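Local coordinates for GCN5-related N-acetyltransferase:Aminotransferase, class-II (Rhodopseudomonas palustris, PDB 2FIW), which binds acetyl coenzyme A and, as a GCN5-related N-acetyltransferase, probably transfers the acetyl group to an acceptor amine, at residues F25-I29 with W45-A49; G75-L79 with L103-L107; L119-D125 with A152-K158. The contacts are given in a common frame with arbitrary orientation. Residues are numbered along the deposited sequence.

How the contacts relate
From the N terminus, strand 9-12 lies at the sheet's edge and helix 18-32 is followed, after a short connection, by helix 39-46; contact 1 closes this loop, 15 residues between its segments. After helix 52-60 the chain returns to the sheet at strand 63-69. Contact 2 closes a 23-residue loop in which strand 84-90 follows strand 72-80 and helix 99-112 returns over the sheet. Contact 3 then pairs strand 118-123 with strand 149-159, closing a 26-residue loop that holds helix 128-132 and strand 137-146. The three follow in series, without nesting or crossing, yet touch: F25 meets F76, L79 meets L119, W45 packs on S124. Contacts 1 and 3 reach acetyl coenzyme A, joining helices and sheet.

Contact 1: residues F25-I29 with W45-A49; sequences FVASI and WASAA. With ACO (acetyl coenzyme *a), chain C.
Two helices from the N-terminal part of this GNAT fold pack here beside the acetyl coenzyme A pocket. Residues 25-29 are regular α-helix inside helix 18-32, with I29 N bonded to F25 O at 3.1 Å; 45-49 begin on helix 39-46 and pass into a 3-10 segment at 47-49, where A49 N bonds to A46 O at 3.1 Å. The backbones come nearest at V26 and A46, CA to CA 5.0 Å. Apolar packing does most of the work. F25, chi1 t, points at the other segment and lays its ring among W45, A46, A48 and A49: F25 CD1 is 3.8 Å from A49 CB, and F25 CZ is 4.0 Å from A48 CB. V26 CG1 reaches the same A49 CB at 3.8 Å, while V26 CB sits 4.2 Å from A46 CB. Among the aromatic contacts, the F25 ring and the five-membered ring of W45 meet obliquely, centroids 5.8 Å apart. W45, chi1 t, presents one face of its indole to I29 and hydrogen-bonds through NE1 to Y89 OH. At the cofactor, W45 CH2 is 3.9 Å from ACO O5P. Within the protein, S28 OG hydrogen-bonds to V90 O. I29 (m, t) makes a CH-pi contact, its CD1 3.5 Å from the centroid of the W45 five-membered ring and 15° off the normal.

Contact 2: residues G75-L79 with L103-L107; sequences GFASL and LIDAL
Strand 75-79 is extended, and helix 103-107 lies along one face of it with the two segments running nearly the same way: the short axes are 8.5 Å apart and cross at -23°. L107 N bonds to L103 O at 3.1 Å, one helical turn that sets L103 and L107 on the same side, both aimed at the strand. The CA pairs are A77 with L103, 6.2 Å, and L79 with L107, 6.4 Å. L103 takes m, t (chi1 -81°, chi2 169°), which lays CD1 over the G75-F76 main chain, 3.9 Å from G75 C and 3.6 Å from F76 C; its CB is 4.0 Å from A77 CB. L107, also m, t, puts CD1 3.7 Å from A77 CB and 3.8 Å from S78 N, and its CD2 4.1 Å from L79 CB. A77 thus sits between the two leucines, and I104 (m, m), whose CA-to-CB bond points sideways, still brings CD1 within 4.2 Å of A77 CB. This is helix 99-112 of the GNAT fold on the central mixed sheet, a buried, apolar interface; the helix links the adjacent parallel strands 84-90 and 118-123 in a beta-alpha-beta crossover, and strand 72-80 lies beside 84-90. Strand alternation turns the other side chains away from the helix: F76, chi1 p, packs on T21, I24 and F25 of helix 18-32, so the sheet is covered by helices on both faces, and S78 OG hydrogen-bonds to T64 OG1. L79 (t, p) points toward the helix and also touches L63 on strand 63-69.

Contact 3: residues L119-D125 with A152-K158; sequences LTVDASD and ANTTMTK. With ACO (acetyl coenzyme *a), chain C.
Strands 119-123 and 152-158 pair antiparallel in the GNAT sheet, their axes 4.3 Å apart at 162°. Within strand 149-159, A152 puts CB 4.0 Å from D125 OD2; D125 OD1 is salt-bridged to R141 NH2. A water bridges N153 ND2 and D122 OD2, and N153 OD1 hydrogen-bonds to N142 ND2. T154 and A123 form a hydrogen-bonded pair, T154 N to A123 O 2.9 Å and A123 N to T154 O 2.7 Å. T155 (m) faces D122 in a non-hydrogen-bonded pair, and T155 OG1 donates to D122 OD1 at 2.7 Å. M156 (selenomethionine; m, t, t) pairs with V121, M156 N to V121 O 2.9 Å and V121 N to M156 O 3.0 Å; M156 CE lies 3.5 Å from A123 CB. T157 faces T120. K158 and L119 are likewise hydrogen-bonded, K158 N to L119 O and L119 N to K158 O both 2.8 Å. V121 CG2 is 3.6 Å from ACO CH3, consistent with a strand held by main-chain bonds presenting V121 to the acetyl group.

Contact 1: residues F25-I29 with W45-A49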
loop_
_atom_site.group_PDB
_atom_site.type_symbol
_atom_site.label_atom_id
_atom_site.label_comp_id
_atom_site.label_asym_id
_atom_site.label_seq_id
_atom_site.Cartn_x
_atom_site.Cartn_y
_atom_site.Cartn_z
ATOM N N PHE A 25 -0.524 5.233 -7.515
ATOM C CA PHE A 25 0.713 4.569 -7.141
ATOM C C PHE A 25 1.924 5.469 -7.451
ATOM O O PHE A 25 2.745 5.732 -6.561
ATOM C CB PHE A 25 0.756 3.223 -7.877
ATOM C CG PHE A 25 2.092 2.513 -7.856
ATOM C CD1 PHE A 25 2.990 2.652 -8.925
ATOM C CD2 PHE A 25 2.404 1.622 -6.832
ATOM C CE1 PHE A 25 4.198 1.961 -8.928
ATOM C CE2 PHE A 25 3.598 0.935 -6.812
ATOM C CZ PHE A 25 4.507 1.088 -7.862
ATOM N N VAL A 26 2.017 5.969 -8.685
ATOM C CA VAL A 26 3.144 6.829 -9.035
ATOM C C VAL A 26 3.083 8.182 -8.318
ATOM O O VAL A 26 4.128 8.688 -7.920
ATOM C CB VAL A 26 3.418 6.996 -10.585
ATOM C CG1 VAL A 26 3.067 5.757 -11.359
ATOM C CG2 VAL A 26 2.744 8.204 -11.149
ATOM N N ALA A 27 1.887 8.759 -8.141
ATOM C CA ALA A 27 1.771 10.058 -7.478
ATOM C C ALA A 27 2.100 9.961 -5.994
ATOM O O ALA A 27 2.710 10.858 -5.426
ATOM C CB ALA A 27 0.405 10.631 -7.687
ATOM N N SER A 28 1.694 8.858 -5.375
ATOM C CA SER A 28 1.995 8.556 -3.971
ATOM C C SER A 28 3.506 8.443 -3.732
ATOM O O SER A 28 4.040 8.971 -2.762
ATOM C CB SER A 28 1.313 7.243 -3.589
ATOM O OG SER A 28 1.444 6.971 -2.208
ATOM N N ILE A 29 4.185 7.734 -4.630
ATOM C CA ILE A 29 5.629 7.556 -4.574
ATOM C C ILE A 29 6.401 8.878 -4.804
ATOM O O ILE A 29 7.260 9.246 -3.999
ATOM C CB ILE A 29 6.064 6.456 -5.556
ATOM C CG1 ILE A 29 5.528 5.098 -5.070
ATOM C CG2 ILE A 29 7.609 6.457 -5.780
ATOM C CD1 ILE A 29 5.542 4.029 -6.142
ATOM N N TRP A 45 11.168 2.644 -8.276
ATOM C CA TRP A 45 9.970 2.212 -7.557
ATOM C C TRP A 45 8.705 2.474 -8.404
ATOM O O TRP A 45 7.972 1.534 -8.689
ATOM C CB TRP A 45 9.904 2.941 -6.219
ATOM C CG TRP A 45 8.853 2.503 -5.262
ATOM C CD1 TRP A 45 7.834 1.589 -5.473
ATOM C CD2 TRP A 45 8.675 3.002 -3.941
ATOM N NE1 TRP A 45 7.053 1.485 -4.344
ATOM C CE2 TRP A 45 7.544 2.344 -3.389
ATOM C CE3 TRP A 45 9.370 3.932 -3.156
ATOM C CZ2 TRP A 45 7.090 2.601 -2.080
ATOM C CZ3 TRP A 45 8.916 4.185 -1.860
ATOM C CH2 TRP A 45 7.783 3.524 -1.340
ATOM N N ALA A 46 8.473 3.730 -8.810
ATOM C CA ALA A 46 7.321 4.099 -9.640
ATOM C C ALA A 46 7.282 3.423 -11.005
ATOM O O ALA A 46 6.210 3.233 -11.575
ATOM C CB ALA A 46 7.271 5.592 -9.840
ATOM N N SER A 47 8.448 3.076 -11.539
ATOM C CA SER A 47 8.530 2.579 -12.898
ATOM C C SER A 47 7.822 1.237 -12.999
ATOM O O SER A 47 7.666 0.714 -14.092
ATOM C CB SER A 47 9.998 2.476 -13.387
ATOM O OG SER A 47 10.607 1.246 -12.970
ATOM N N ALA A 48 7.397 0.677 -11.866
ATOM C CA ALA A 48 6.678 -0.595 -11.887
ATOM C C ALA A 48 5.320 -0.483 -12.599
ATOM O O ALA A 48 4.828 -1.458 -13.179
ATOM C CB ALA A 48 6.523 -1.152 -10.485
ATOM N N ALA A 49 4.738 0.712 -12.592
ATOM C CA ALA A 49 3.475 0.956 -13.284
ATOM C C ALA A 49 3.636 1.118 -14.817
ATOM O O ALA A 49 2.636 1.253 -15.546
ATOM C CB ALA A 49 2.768 2.163 -12.670
HETATM N N1A ACO C . -5.531 14.752 12.118
HETATM C C2A ACO C . -4.265 14.387 12.402
HETATM N N3A ACO C . -3.774 13.195 12.013
HETATM C C4A ACO C . -4.528 12.295 11.307
HETATM C C5A ACO C . -5.838 12.598 10.974
HETATM C C6A ACO C . -6.359 13.926 11.420
HETATM N N6A ACO C . -7.631 14.306 11.142
HETATM N N7A ACO C . -6.340 11.546 10.289
HETATM C C8A ACO C . -5.360 10.614 10.197
HETATM N N9A ACO C . -4.267 11.073 10.824
HETATM C C1B ACO C . -2.939 10.420 10.982
HETATM C C2B ACO C . -2.961 9.066 11.665
HETATM O O2B ACO C . -2.978 9.207 13.087
HETATM C C3B ACO C . -1.659 8.457 11.172
HETATM O O3B ACO C . -0.593 8.681 12.098
HETATM P P3B ACO C . 0.702 7.710 12.177
HETATM O O7A ACO C . 1.588 8.034 10.980
HETATM O O8A ACO C . 0.132 6.311 12.110
HETATM O O9A ACO C . 1.303 8.082 13.515
HETATM C C4B ACO C . -1.354 9.158 9.842
HETATM O O4B ACO C . -2.277 10.241 9.723
HETATM C C5B ACO C . -1.520 8.236 8.634
HETATM O O5B ACO C . -2.772 7.547 8.769
HETATM P P1A ACO C . -3.838 7.416 7.572
HETATM O O1A ACO C . -4.442 8.774 7.278
HETATM O O2A ACO C . -4.714 6.249 7.967
HETATM O O3A ACO C . -2.872 6.947 6.364
HETATM P P2A ACO C . -2.779 7.684 4.956
HETATM O O4A ACO C . -2.081 9.000 5.167
HETATM O O5A ACO C . -4.148 7.654 4.337
HETATM O O6A ACO C . -1.820 6.705 4.093
HETATM C CBP ACO C . 0.380 5.684 3.530
HETATM C CCP ACO C . -0.662 6.032 4.607
HETATM C CDP ACO C . 1.610 5.129 4.238
HETATM C CEP ACO C . -0.191 4.650 2.573
HETATM C CAP ACO C . 0.752 6.929 2.687
HETATM O OAP ACO C . 1.489 7.893 3.457
HETATM C C9P ACO C . 1.439 6.696 1.345
HETATM O O9P ACO C . 0.715 6.512 0.245
HETATM N N8P ACO C . 2.706 6.710 1.274
HETATM C C7P ACO C . 3.587 6.566 0.107
HETATM C C6P ACO C . 3.608 5.160 -0.496
HETATM C C5P ACO C . 4.098 4.195 0.541
HETATM O O5P ACO C . 5.059 4.465 1.250
HETATM N N4P ACO C . 3.423 3.061 0.641
HETATM C C3P ACO C . 3.697 1.999 1.588
HETATM C C2P ACO C . 4.763 1.107 0.973
HETATM S S1P ACO C . 4.657 -0.377 1.901
HETATM C C ACO C . 3.868 -1.448 0.896
HETATM O O ACO C . 3.152 -1.037 -0.010
HETATM C CH3 ACO C . 4.043 -2.745 1.097
#

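Contact 2: residues G75-L79 with L103-L107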
loop_
_atom_site.group_PDB
_atom_site.type_symbol
_atom_site.label_atom_id
_atom_site.label_comp_id
_atom_site.label_asym_id
_atom_site.label_seq_id
_atom_site.Cartn_x
_atom_site.Cartn_y
_atom_site.Cartn_z
ATOM N N GLY A 75 -7.064 5.907 -3.067
ATOM C CA GLY A 75 -6.144 4.980 -2.415
ATOM C C GLY A 75 -6.462 3.536 -2.747
ATOM O O GLY A 75 -7.586 3.218 -3.145
ATOM N N PHE A 76 -5.470 2.658 -2.607
ATOM C CA PHE A 76 -5.692 1.225 -2.778
ATOM C C PHE A 76 -4.700 0.391 -1.944
ATOM O O PHE A 76 -3.624 0.875 -1.524
ATOM C CB PHE A 76 -5.664 0.812 -4.271
ATOM C CG PHE A 76 -4.276 0.729 -4.843
ATOM C CD1 PHE A 76 -3.601 1.891 -5.246
ATOM C CD2 PHE A 76 -3.618 -0.503 -4.935
ATOM C CE1 PHE A 76 -2.307 1.812 -5.757
ATOM C CE2 PHE A 76 -2.330 -0.591 -5.450
ATOM C CZ PHE A 76 -1.673 0.570 -5.865
ATOM N N ALA A 77 -5.073 -0.851 -1.675
ATOM C CA ALA A 77 -4.173 -1.761 -0.985
ATOM C C ALA A 77 -4.400 -3.178 -1.495
ATOM O O ALA A 77 -5.455 -3.487 -2.045
ATOM C CB ALA A 77 -4.356 -1.674 0.530
ATOM N N SER A 78 -3.395 -4.029 -1.307
ATOM C CA SER A 78 -3.390 -5.339 -1.916
ATOM C C SER A 78 -2.835 -6.390 -0.989
ATOM O O SER A 78 -1.723 -6.275 -0.468
ATOM C CB SER A 78 -2.592 -5.311 -3.207
ATOM O OG SER A 78 -3.068 -6.279 -4.124
ATOM N N LEU A 79 -3.642 -7.419 -0.767
ATOM C CA LEU A 79 -3.195 -8.570 -0.015
ATOM C C LEU A 79 -2.715 -9.653 -0.986
ATOM O O LEU A 79 -3.429 -10.013 -1.924
ATOM C CB LEU A 79 -4.328 -9.087 0.881
ATOM C CG LEU A 79 -3.997 -10.303 1.748
ATOM C CD1 LEU A 79 -3.292 -9.862 3.021
ATOM C CD2 LEU A 79 -5.299 -11.024 2.061
ATOM N N LEU A 103 -8.142 1.029 4.710
ATOM C CA LEU A 103 -7.683 0.017 3.776
ATOM C C LEU A 103 -7.032 -1.157 4.485
ATOM O O LEU A 103 -7.357 -2.313 4.195
ATOM C CB LEU A 103 -6.705 0.615 2.767
ATOM C CG LEU A 103 -7.273 1.374 1.576
ATOM C CD1 LEU A 103 -6.119 2.099 0.890
ATOM C CD2 LEU A 103 -8.064 0.423 0.599
ATOM N N ILE A 104 -6.128 -0.859 5.420
ATOM C CA ILE A 104 -5.385 -1.901 6.133
ATOM C C ILE A 104 -6.263 -2.717 7.082
ATOM O O ILE A 104 -6.113 -3.924 7.144
ATOM C CB ILE A 104 -4.097 -1.361 6.812
ATOM C CG1 ILE A 104 -3.135 -0.822 5.763
ATOM C CG2 ILE A 104 -3.378 -2.453 7.594
ATOM C CD1 ILE A 104 -2.991 -1.713 4.523
ATOM N N ASP A 105 -7.184 -2.071 7.793
ATOM C CA ASP A 105 -8.200 -2.788 8.565
ATOM C C ASP A 105 -8.958 -3.817 7.700
ATOM O O ASP A 105 -9.200 -4.948 8.130
ATOM C CB ASP A 105 -9.207 -1.799 9.159
ATOM C CG ASP A 105 -8.621 -0.930 10.288
ATOM O OD1 ASP A 105 -7.525 -1.245 10.833
ATOM O OD2 ASP A 105 -9.274 0.086 10.624
ATOM N N ALA A 106 -9.335 -3.420 6.484
ATOM C CA ALA A 106 -10.031 -4.333 5.562
ATOM C C ALA A 106 -9.179 -5.536 5.187
ATOM O O ALA A 106 -9.685 -6.658 5.151
ATOM C CB ALA A 106 -10.521 -3.606 4.329
ATOM N N LEU A 107 -7.885 -5.303 4.952
ATOM C CA LEU A 107 -6.948 -6.376 4.634
ATOM C C LEU A 107 -6.719 -7.345 5.802
ATOM O O LEU A 107 -6.629 -8.556 5.595
ATOM C CB LEU A 107 -5.620 -5.828 4.107
ATOM C CG LEU A 107 -5.589 -5.065 2.767
ATOM C CD1 LEU A 107 -4.153 -4.940 2.288
ATOM C CD2 LEU A 107 -6.457 -5.702 1.680
#

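Contact 3: residues L119-D125 with A152-K158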
loop_
_atom_site.group_PDB
_atom_site.type_symbol
_atom_site.label_atom_id
_atom_site.label_comp_id
_atom_site.label_asym_id
_atom_site.label_seq_id
_atom_site.Cartn_x
_atom_site.Cartn_y
_atom_site.Cartn_z
ATOM N N LEU A 119 0.000 -11.409 10.011
ATOM C CA LEU A 119 0.103 -10.544 8.836
ATOM C C LEU A 119 1.519 -9.987 8.701
ATOM O O LEU A 119 2.182 -9.668 9.697
ATOM C CB LEU A 119 -0.899 -9.381 8.900
ATOM C CG LEU A 119 -2.142 -9.395 7.990
ATOM C CD1 LEU A 119 -2.542 -7.982 7.622
ATOM C CD2 LEU A 119 -1.928 -10.147 6.691
ATOM N N THR A 120 1.987 -9.859 7.467
ATOM C CA THR A 120 3.337 -9.359 7.244
ATOM C C THR A 120 3.375 -8.329 6.112
ATOM O O THR A 120 2.586 -8.402 5.176
ATOM C CB THR A 120 4.362 -10.518 7.080
ATOM O OG1 THR A 120 5.660 -9.987 6.800
ATOM C CG2 THR A 120 3.957 -11.468 5.965
ATOM N N VAL A 121 4.273 -7.353 6.243
ATOM C CA VAL A 121 4.468 -6.286 5.266
ATOM C C VAL A 121 5.960 -5.972 5.196
ATOM O O VAL A 121 6.638 -6.013 6.205
ATOM C CB VAL A 121 3.616 -5.002 5.597
ATOM C CG1 VAL A 121 4.014 -4.353 6.938
ATOM C CG2 VAL A 121 3.691 -3.980 4.478
ATOM N N ASP A 122 6.464 -5.712 3.990
ATOM C CA ASP A 122 7.790 -5.133 3.799
ATOM C C ASP A 122 7.600 -3.625 3.630
ATOM O O ASP A 122 7.412 -3.132 2.511
ATOM C CB ASP A 122 8.469 -5.729 2.558
ATOM C CG ASP A 122 8.921 -7.170 2.763
ATOM O OD1 ASP A 122 9.204 -7.566 3.913
ATOM O OD2 ASP A 122 9.002 -7.914 1.760
ATOM N N ALA A 123 7.647 -2.905 4.753
ATOM C CA ALA A 123 7.238 -1.505 4.791
ATOM C C ALA A 123 8.341 -0.600 4.296
ATOM O O ALA A 123 9.483 -0.752 4.706
ATOM C CB ALA A 123 6.836 -1.109 6.215
ATOM N N SER A 124 7.994 0.337 3.417
ATOM C CA SER A 124 8.894 1.418 3.025
ATOM C C SER A 124 9.204 2.309 4.234
ATOM O O SER A 124 8.426 2.360 5.181
ATOM C CB SER A 124 8.275 2.240 1.903
ATOM O OG SER A 124 7.098 2.903 2.344
ATOM N N ASP A 125 10.350 2.990 4.206
ATOM C CA ASP A 125 10.851 3.728 5.367
ATOM C C ASP A 125 9.902 4.828 5.813
ATOM O O ASP A 125 9.826 5.142 6.994
ATOM C CB ASP A 125 12.240 4.316 5.081
ATOM C CG ASP A 125 13.343 3.244 4.975
ATOM O OD1 ASP A 125 13.051 2.024 5.093
ATOM O OD2 ASP A 125 14.516 3.633 4.775
ATOM N N ALA A 152 15.826 0.436 0.593
ATOM C CA ALA A 152 15.655 -0.197 1.900
ATOM C C ALA A 152 14.168 -0.343 2.228
ATOM O O ALA A 152 13.338 0.434 1.740
ATOM C CB ALA A 152 16.351 0.592 2.978
ATOM N N ASN A 153 13.849 -1.366 3.021
ATOM C CA ASN A 153 12.564 -1.475 3.694
ATOM C C ASN A 153 12.705 -2.366 4.905
ATOM O O ASN A 153 13.791 -2.850 5.186
ATOM C CB ASN A 153 11.413 -1.925 2.761
ATOM C CG ASN A 153 11.603 -3.320 2.202
ATOM O OD1 ASN A 153 11.934 -4.262 2.921
ATOM N ND2 ASN A 153 11.367 -3.456 0.908
ATOM N N THR A 154 11.618 -2.549 5.640
ATOM C CA THR A 154 11.634 -3.342 6.852
ATOM C C THR A 154 10.447 -4.296 6.834
ATOM O O THR A 154 9.293 -3.882 6.613
ATOM C CB THR A 154 11.555 -2.446 8.113
ATOM O OG1 THR A 154 12.426 -1.328 7.956
ATOM C CG2 THR A 154 11.974 -3.198 9.364
ATOM N N THR A 155 10.745 -5.569 7.067
ATOM C CA THR A 155 9.726 -6.580 7.301
ATOM C C THR A 155 9.184 -6.354 8.704
ATOM O O THR A 155 9.940 -6.237 9.654
ATOM C CB THR A 155 10.302 -8.005 7.158
ATOM O OG1 THR A 155 10.937 -8.125 5.883
ATOM C CG2 THR A 155 9.204 -9.055 7.277
HETATM N N MSE A 156 7.866 -6.237 8.800
HETATM C CA MSE A 156 7.176 -5.951 10.050
HETATM C C MSE A 156 5.978 -6.878 10.096
HETATM O O MSE A 156 5.294 -7.055 9.089
HETATM C CB MSE A 156 6.698 -4.495 10.102
HETATM C CG MSE A 156 7.746 -3.468 9.706
HETATM SE SE MSE A 156 7.189 -1.672 10.040
HETATM C CE MSE A 156 8.583 -0.789 9.203
ATOM N N THR A 157 5.737 -7.482 11.254
ATOM C CA THR A 157 4.660 -8.472 11.387
ATOM C C THR A 157 3.656 -8.079 12.464
ATOM O O THR A 157 4.012 -7.420 13.438
ATOM C CB THR A 157 5.208 -9.892 11.684
ATOM O OG1 THR A 157 5.957 -9.862 12.904
ATOM C CG2 THR A 157 6.112 -10.391 10.553
ATOM N N LYS A 158 2.402 -8.469 12.261
ATOM C CA LYS A 158 1.351 -8.269 13.249
ATOM C C LYS A 158 0.593 -9.567 13.521
ATOM O O LYS A 158 0.138 -10.239 12.584
ATOM C CB LYS A 158 0.373 -7.187 12.791
ATOM C CG LYS A 158 -0.653 -6.780 13.854
ATOM C CD LYS A 158 -1.729 -5.902 13.265
ATOM C CE LYS A 158 -2.720 -5.461 14.315
ATOM N NZ LYS A 158 -3.642 -4.416 13.775
HETATM N N1A ACO C . -5.531 14.752 12.118
HETATM C C2A ACO C . -4.265 14.387 12.402
HETATM N N3A ACO C . -3.774 13.195 12.013
HETATM C C4A ACO C . -4.528 12.295 11.307
HETATM C C5A ACO C . -5.838 12.598 10.974
HETATM C C6A ACO C . -6.359 13.926 11.420
HETATM N N6A ACO C . -7.631 14.306 11.142
HETATM N N7A ACO C . -6.340 11.546 10.289
HETATM C C8A ACO C . -5.360 10.614 10.197
HETATM N N9A ACO C . -4.267 11.073 10.824
HETATM C C1B ACO C . -2.939 10.420 10.982
HETATM C C2B ACO C . -2.961 9.066 11.665
HETATM O O2B ACO C . -2.978 9.207 13.087
HETATM C C3B ACO C . -1.659 8.457 11.172
HETATM O O3B ACO C . -0.593 8.681 12.098
HETATM P P3B ACO C . 0.702 7.710 12.177
HETATM O O7A ACO C . 1.588 8.034 10.980
HETATM O O8A ACO C . 0.132 6.311 12.110
HETATM O O9A ACO C . 1.303 8.082 13.515
HETATM C C4B ACO C . -1.354 9.158 9.842
HETATM O O4B ACO C . -2.277 10.241 9.723
HETATM C C5B ACO C . -1.520 8.236 8.634
HETATM O O5B ACO C . -2.772 7.547 8.769
HETATM P P1A ACO C . -3.838 7.416 7.572
HETATM O O1A ACO C . -4.442 8.774 7.278
HETATM O O2A ACO C . -4.714 6.249 7.967
HETATM O O3A ACO C . -2.872 6.947 6.364
HETATM P P2A ACO C . -2.779 7.684 4.956
HETATM O O4A ACO C . -2.081 9.000 5.167
HETATM O O5A ACO C . -4.148 7.654 4.337
HETATM O O6A ACO C . -1.820 6.705 4.093
HETATM C CBP ACO C . 0.380 5.684 3.530
HETATM C CCP ACO C . -0.662 6.032 4.607
HETATM C CDP ACO C . 1.610 5.129 4.238
HETATM C CEP ACO C . -0.191 4.650 2.573
HETATM C CAP ACO C . 0.752 6.929 2.687
HETATM O OAP ACO C . 1.489 7.893 3.457
HETATM C C9P ACO C . 1.439 6.696 1.345
HETATM O O9P ACO C . 0.715 6.512 0.245
HETATM N N8P ACO C . 2.706 6.710 1.274
HETATM C C7P ACO C . 3.587 6.566 0.107
HETATM C C6P ACO C . 3.608 5.160 -0.496
HETATM C C5P ACO C . 4.098 4.195 0.541
HETATM O O5P ACO C . 5.059 4.465 1.250
HETATM N N4P ACO C . 3.423 3.061 0.641
HETATM C C3P ACO C . 3.697 1.999 1.588
HETATM C C2P ACO C . 4.763 1.107 0.973
HETATM S S1P ACO C . 4.657 -0.377 1.901
HETATM C C ACO C . 3.868 -1.448 0.896
HETATM O O ACO C . 3.152 -1.037 -0.010
HETATM C CH3 ACO C . 4.043 -2.745 1.097
HETATM O O HOH W 1 10.125 -6.069 -0.491
HETATM O O HOH W 2 11.253 0.540 6.502
#